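Local structure of beta-Ala-His dipeptidase (Homo sapiens, 3DLJ) at residues V70-M75 with P90-E95; G329-F334 with I348-I353. The protein hydrolyses the peptide bond of Xaa-His dipeptides with the help of two zinc ions per subunit, acting most strongly on carnosine and anserine. One frame throughout, in Å; residues are numbered along the deposited sequence.

Contact 1: residues V70-M75 with P90-E95; sequences VASVDM and PVILAE
Ala71 and Leu93 exchange two backbone hydrogen bonds, and Val73 and Val91 do the same two residues further along, which defines 70-73 and 91-95 as antiparallel neighbours (158° between their directions). Within each pair one bond is short and nearly straight and the other longer and more bent: Leu93 N reaches Ala71 O at 2.7 Å, whereas Val91 N lies 3.2 Å from Val73 O. Beyond the last pair, Pro90, which has no N-H, brings its CA to 3.1 Å from Val73 O in a CA-H...O contact.

Apolar contacts line both faces. On the face of Val73, Val91 and Leu93, Val73 CG2 meets Leu93 CD1 at 3.8 Å. Bends at chi2 (-59°) and chi3 (-79°) fold Met75 back, so that its CE comes to 3.5 Å from Val91 CG2, and Leu187 of helix 184-191 packs on Val73, Met75 and Val91. On the other face Val70 CG1 touches Ile92 CG2 at 4.0 Å, and Ser72 CB lies against Pro90 CB at 3.9 Å, where Val70, Ser72 and Pro90 touch helix 46-65.

Four backbone bonds thus join the two strands, Ile92 and Ala94 turn their backbone to strand 168-174, and the side chains offer mainly hydrocarbon to the helices, as expected at the edge of an alpha/beta sheet.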
# COMPACT_ATOMS: atom_id res chain seq x y z
N VAL A 70 -18.56 -18.45 -3.35
CA VAL A 70 -17.52 -17.67 -4.05
C VAL A 70 -17.95 -17.27 -5.45
O VAL A 70 -18.38 -18.11 -6.24
CB VAL A 70 -16.19 -18.46 -4.18
CG1 VAL A 70 -15.11 -17.60 -4.90
CG2 VAL A 70 -15.69 -18.93 -2.81
N ALA A 71 -17.84 -15.98 -5.77
CA ALA A 71 -17.99 -15.55 -7.16
C ALA A 71 -16.70 -14.90 -7.65
O ALA A 71 -16.20 -13.98 -7.00
CB ALA A 71 -19.17 -14.59 -7.32
N SER A 72 -16.16 -15.39 -8.77
CA SER A 72 -15.04 -14.74 -9.43
C SER A 72 -15.62 -13.96 -10.59
O SER A 72 -16.03 -14.54 -11.60
CB SER A 72 -14.00 -15.76 -9.92
OG SER A 72 -13.75 -16.76 -8.93
N VAL A 73 -15.66 -12.64 -10.42
CA VAL A 73 -16.32 -11.71 -11.35
C VAL A 73 -15.41 -11.36 -12.53
O VAL A 73 -14.31 -10.83 -12.35
CB VAL A 73 -16.69 -10.39 -10.61
CG1 VAL A 73 -17.35 -9.39 -11.55
CG2 VAL A 73 -17.56 -10.68 -9.38
N ASP A 74 -15.90 -11.63 -13.74
CA ASP A 74 -15.17 -11.28 -14.96
C ASP A 74 -15.04 -9.75 -15.06
O ASP A 74 -16.04 -9.02 -14.98
CB ASP A 74 -15.87 -11.89 -16.19
N MET A 75 -13.82 -9.26 -15.20
CA MET A 75 -13.56 -7.82 -15.17
C MET A 75 -13.30 -7.17 -16.55
O MET A 75 -13.26 -5.94 -16.66
CB MET A 75 -12.39 -7.50 -14.22
CG MET A 75 -12.58 -8.01 -12.78
SD MET A 75 -14.05 -7.34 -11.99
CE MET A 75 -13.48 -5.70 -11.51
N PRO A 90 -10.02 -11.70 -12.35
CA PRO A 90 -11.34 -11.61 -11.73
C PRO A 90 -11.26 -11.07 -10.32
O PRO A 90 -10.20 -11.13 -9.68
CB PRO A 90 -11.85 -13.06 -11.74
CG PRO A 90 -10.64 -13.91 -11.83
CD PRO A 90 -9.67 -13.10 -12.69
N VAL A 91 -12.35 -10.49 -9.86
CA VAL A 91 -12.43 -10.07 -8.49
C VAL A 91 -13.20 -11.18 -7.75
O VAL A 91 -14.25 -11.62 -8.22
CB VAL A 91 -13.09 -8.69 -8.32
CG1 VAL A 91 -13.44 -8.45 -6.87
CG2 VAL A 91 -12.13 -7.58 -8.82
N ILE A 92 -12.66 -11.64 -6.64
CA ILE A 92 -13.39 -12.57 -5.81
C ILE A 92 -14.35 -11.79 -4.94
O ILE A 92 -13.95 -10.85 -4.25
CB ILE A 92 -12.47 -13.44 -4.95
CG1 ILE A 92 -11.68 -14.39 -5.85
CG2 ILE A 92 -13.29 -14.20 -3.86
CD1 ILE A 92 -10.61 -15.14 -5.14
N LEU A 93 -15.63 -12.17 -5.02
CA LEU A 93 -16.66 -11.69 -4.12
C LEU A 93 -17.25 -12.89 -3.39
O LEU A 93 -18.08 -13.61 -3.96
CB LEU A 93 -17.75 -10.94 -4.88
CG LEU A 93 -17.42 -9.58 -5.52
CD1 LEU A 93 -18.69 -9.03 -6.15
CD2 LEU A 93 -16.89 -8.61 -4.49
N ALA A 94 -16.84 -13.08 -2.14
CA ALA A 94 -17.17 -14.30 -1.37
C ALA A 94 -17.91 -14.01 -0.06
O ALA A 94 -17.63 -13.01 0.60
CB ALA A 94 -15.91 -15.10 -1.09
N GLU A 95 -18.87 -14.87 0.29
CA GLU A 95 -19.59 -14.77 1.57
C GLU A 95 -19.51 -16.08 2.36
O GLU A 95 -19.79 -17.16 1.84
CB GLU A 95 -21.05 -14.25 1.40
CG GLU A 95 -22.17 -15.28 1.20
CD GLU A 95 -23.57 -14.66 0.99
OE1 GLU A 95 -24.21 -14.88 -0.06
OE2 GLU A 95 -24.06 -13.95 1.90

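Contact 2: residues G329-F334 with I348-I353; sequences GIEGAF and IGKFSI
An antiparallel strand pair, 324-331 with 346-355, carries this contact at the end where Glu331 faces Ile348 and Lys350. It belongs to the mixed sheet that also contains strand 216-232. Three backbone hydrogen bonds fix the register: Glu331 N to Ile348 O (2.8 Å), Ile348 N to Glu331 O (2.9 Å) and Lys350 N to Gly329 O (2.9 Å). Between them Ile330 CA approaches Ile348 O at 3.3 Å, a CA-H...O contact opposite Gly349.

The side-chain link is a salt bridge on the face of Glu331 and Lys350. Glu331 continues extended beyond CG, while the bend of Lys350 at chi4 (97°) turns its NZ toward Glu331 OE1. The two chains cross obliquely, and Lys350 NZ meets OE1 of Glu331 at 2.9 Å, nearly in line with the C-O bond. Lys350 CE also lies 3.6 Å from that OE1, and Ile348 CD1 lies 4.1 Å from the same Glu331 OE1. An alanine in place of Lys350 would probably leave the Glu331 carboxylate without its charged mate and free to turn, although the backbone bonds could remain.

On the other face Ile330 packs on helix 250-258. Helix 361-377 packs on the same sheet through Phe351 and Ile353, and a sheet with these two helices packed on it is consistent with the dimerisation domain of M20 peptidases.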
# COMPACT_ATOMS: atom_id res chain seq x y z
N GLY A 329 12.61 8.95 -10.13
CA GLY A 329 13.47 8.52 -11.20
C GLY A 329 13.28 9.28 -12.48
O GLY A 329 12.49 10.22 -12.56
N ILE A 330 14.02 8.85 -13.50
CA ILE A 330 13.94 9.38 -14.84
C ILE A 330 13.76 8.21 -15.80
O ILE A 330 14.47 7.20 -15.70
CB ILE A 330 15.23 10.16 -15.18
CG1 ILE A 330 15.40 11.36 -14.23
CG2 ILE A 330 15.24 10.57 -16.67
CD1 ILE A 330 16.69 12.19 -14.38
N GLU A 331 12.84 8.34 -16.76
CA GLU A 331 12.66 7.34 -17.82
C GLU A 331 13.23 7.92 -19.15
O GLU A 331 13.10 9.10 -19.39
CB GLU A 331 11.17 6.99 -17.95
CG GLU A 331 10.81 5.93 -19.06
CD GLU A 331 9.30 5.83 -19.31
OE1 GLU A 331 8.50 6.26 -18.44
OE2 GLU A 331 8.92 5.32 -20.40
N GLY A 332 13.90 7.09 -19.95
CA GLY A 332 14.35 7.44 -21.31
C GLY A 332 15.81 7.76 -21.46
O GLY A 332 16.27 8.05 -22.57
N ALA A 333 16.54 7.74 -20.35
CA ALA A 333 17.99 7.99 -20.30
C ALA A 333 18.80 6.70 -20.09
O ALA A 333 18.26 5.60 -20.16
CB ALA A 333 18.34 9.05 -19.18
N PHE A 334 20.10 6.84 -19.85
CA PHE A 334 20.95 5.68 -19.63
C PHE A 334 20.94 5.25 -18.17
O PHE A 334 21.53 5.92 -17.32
CB PHE A 334 22.39 5.95 -20.08
CG PHE A 334 23.31 4.79 -19.80
CD1 PHE A 334 23.06 3.55 -20.36
CD2 PHE A 334 24.42 4.95 -18.98
CE1 PHE A 334 23.88 2.48 -20.10
CE2 PHE A 334 25.23 3.88 -18.70
CZ PHE A 334 24.98 2.65 -19.26
N ILE A 348 11.64 11.55 -19.14
CA ILE A 348 10.49 11.81 -18.29
C ILE A 348 10.91 11.70 -16.82
O ILE A 348 11.27 10.61 -16.34
CB ILE A 348 9.27 10.83 -18.56
CG1 ILE A 348 9.02 10.64 -20.07
CG2 ILE A 348 7.96 11.34 -17.90
CD1 ILE A 348 7.83 9.76 -20.39
N GLY A 349 10.85 12.81 -16.10
CA GLY A 349 11.10 12.82 -14.68
C GLY A 349 9.85 12.38 -13.94
O GLY A 349 8.74 12.69 -14.37
N LYS A 350 10.02 11.66 -12.83
CA LYS A 350 8.89 11.21 -12.00
C LYS A 350 9.07 11.65 -10.56
O LYS A 350 10.14 11.47 -9.96
CB LYS A 350 8.76 9.69 -12.03
CG LYS A 350 8.96 9.05 -13.41
CD LYS A 350 7.69 8.90 -14.20
CE LYS A 350 8.03 8.38 -15.60
NZ LYS A 350 7.86 6.90 -15.71
N PHE A 351 8.01 12.22 -10.01
CA PHE A 351 8.02 12.64 -8.62
C PHE A 351 6.58 12.77 -8.13
O PHE A 351 5.65 12.84 -8.92
CB PHE A 351 8.79 13.97 -8.44
CG PHE A 351 8.07 15.20 -8.99
CD1 PHE A 351 7.23 15.95 -8.17
CD2 PHE A 351 8.24 15.59 -10.31
CE1 PHE A 351 6.58 17.09 -8.65
CE2 PHE A 351 7.59 16.73 -10.81
CZ PHE A 351 6.76 17.48 -9.97
N SER A 352 6.41 12.78 -6.82
CA SER A 352 5.07 12.88 -6.26
C SER A 352 5.10 13.70 -4.99
O SER A 352 6.12 13.82 -4.33
CB SER A 352 4.44 11.49 -6.02
OG SER A 352 5.25 10.68 -5.18
N ILE A 353 3.95 14.25 -4.66
CA ILE A 353 3.75 15.00 -3.45
C ILE A 353 2.63 14.33 -2.65
O ILE A 353 1.49 14.20 -3.13
CB ILE A 353 3.40 16.49 -3.76
CG1 ILE A 353 4.49 17.14 -4.63
CG2 ILE A 353 3.19 17.28 -2.49
CD1 ILE A 353 4.16 18.53 -5.17

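Both contacts join antiparallel strands, but in separate sheets: contact 1 pairs the outermost strand 69-73 with 91-96 in the six-stranded sheet, and contact 2 pairs 324-331 with 346-355 in the five-stranded one. Their centres are 36 Å apart and their nearest atoms about 25 Å, without touching. Contact 1 is partly buried, with four of ten touching residues buried, and buries 449 Å² between its segments; its side-chain contacts are apolar, and helices 46-65 and 184-191 touch them. Contact 2 is a surface contact hiding 287 Å², where a salt bridge does the side-chain work. Location differs too: Val91 lies about 9 Å from the zinc ligand His110, side chain to side chain, whereas contact 2 is remote from the annotated sites.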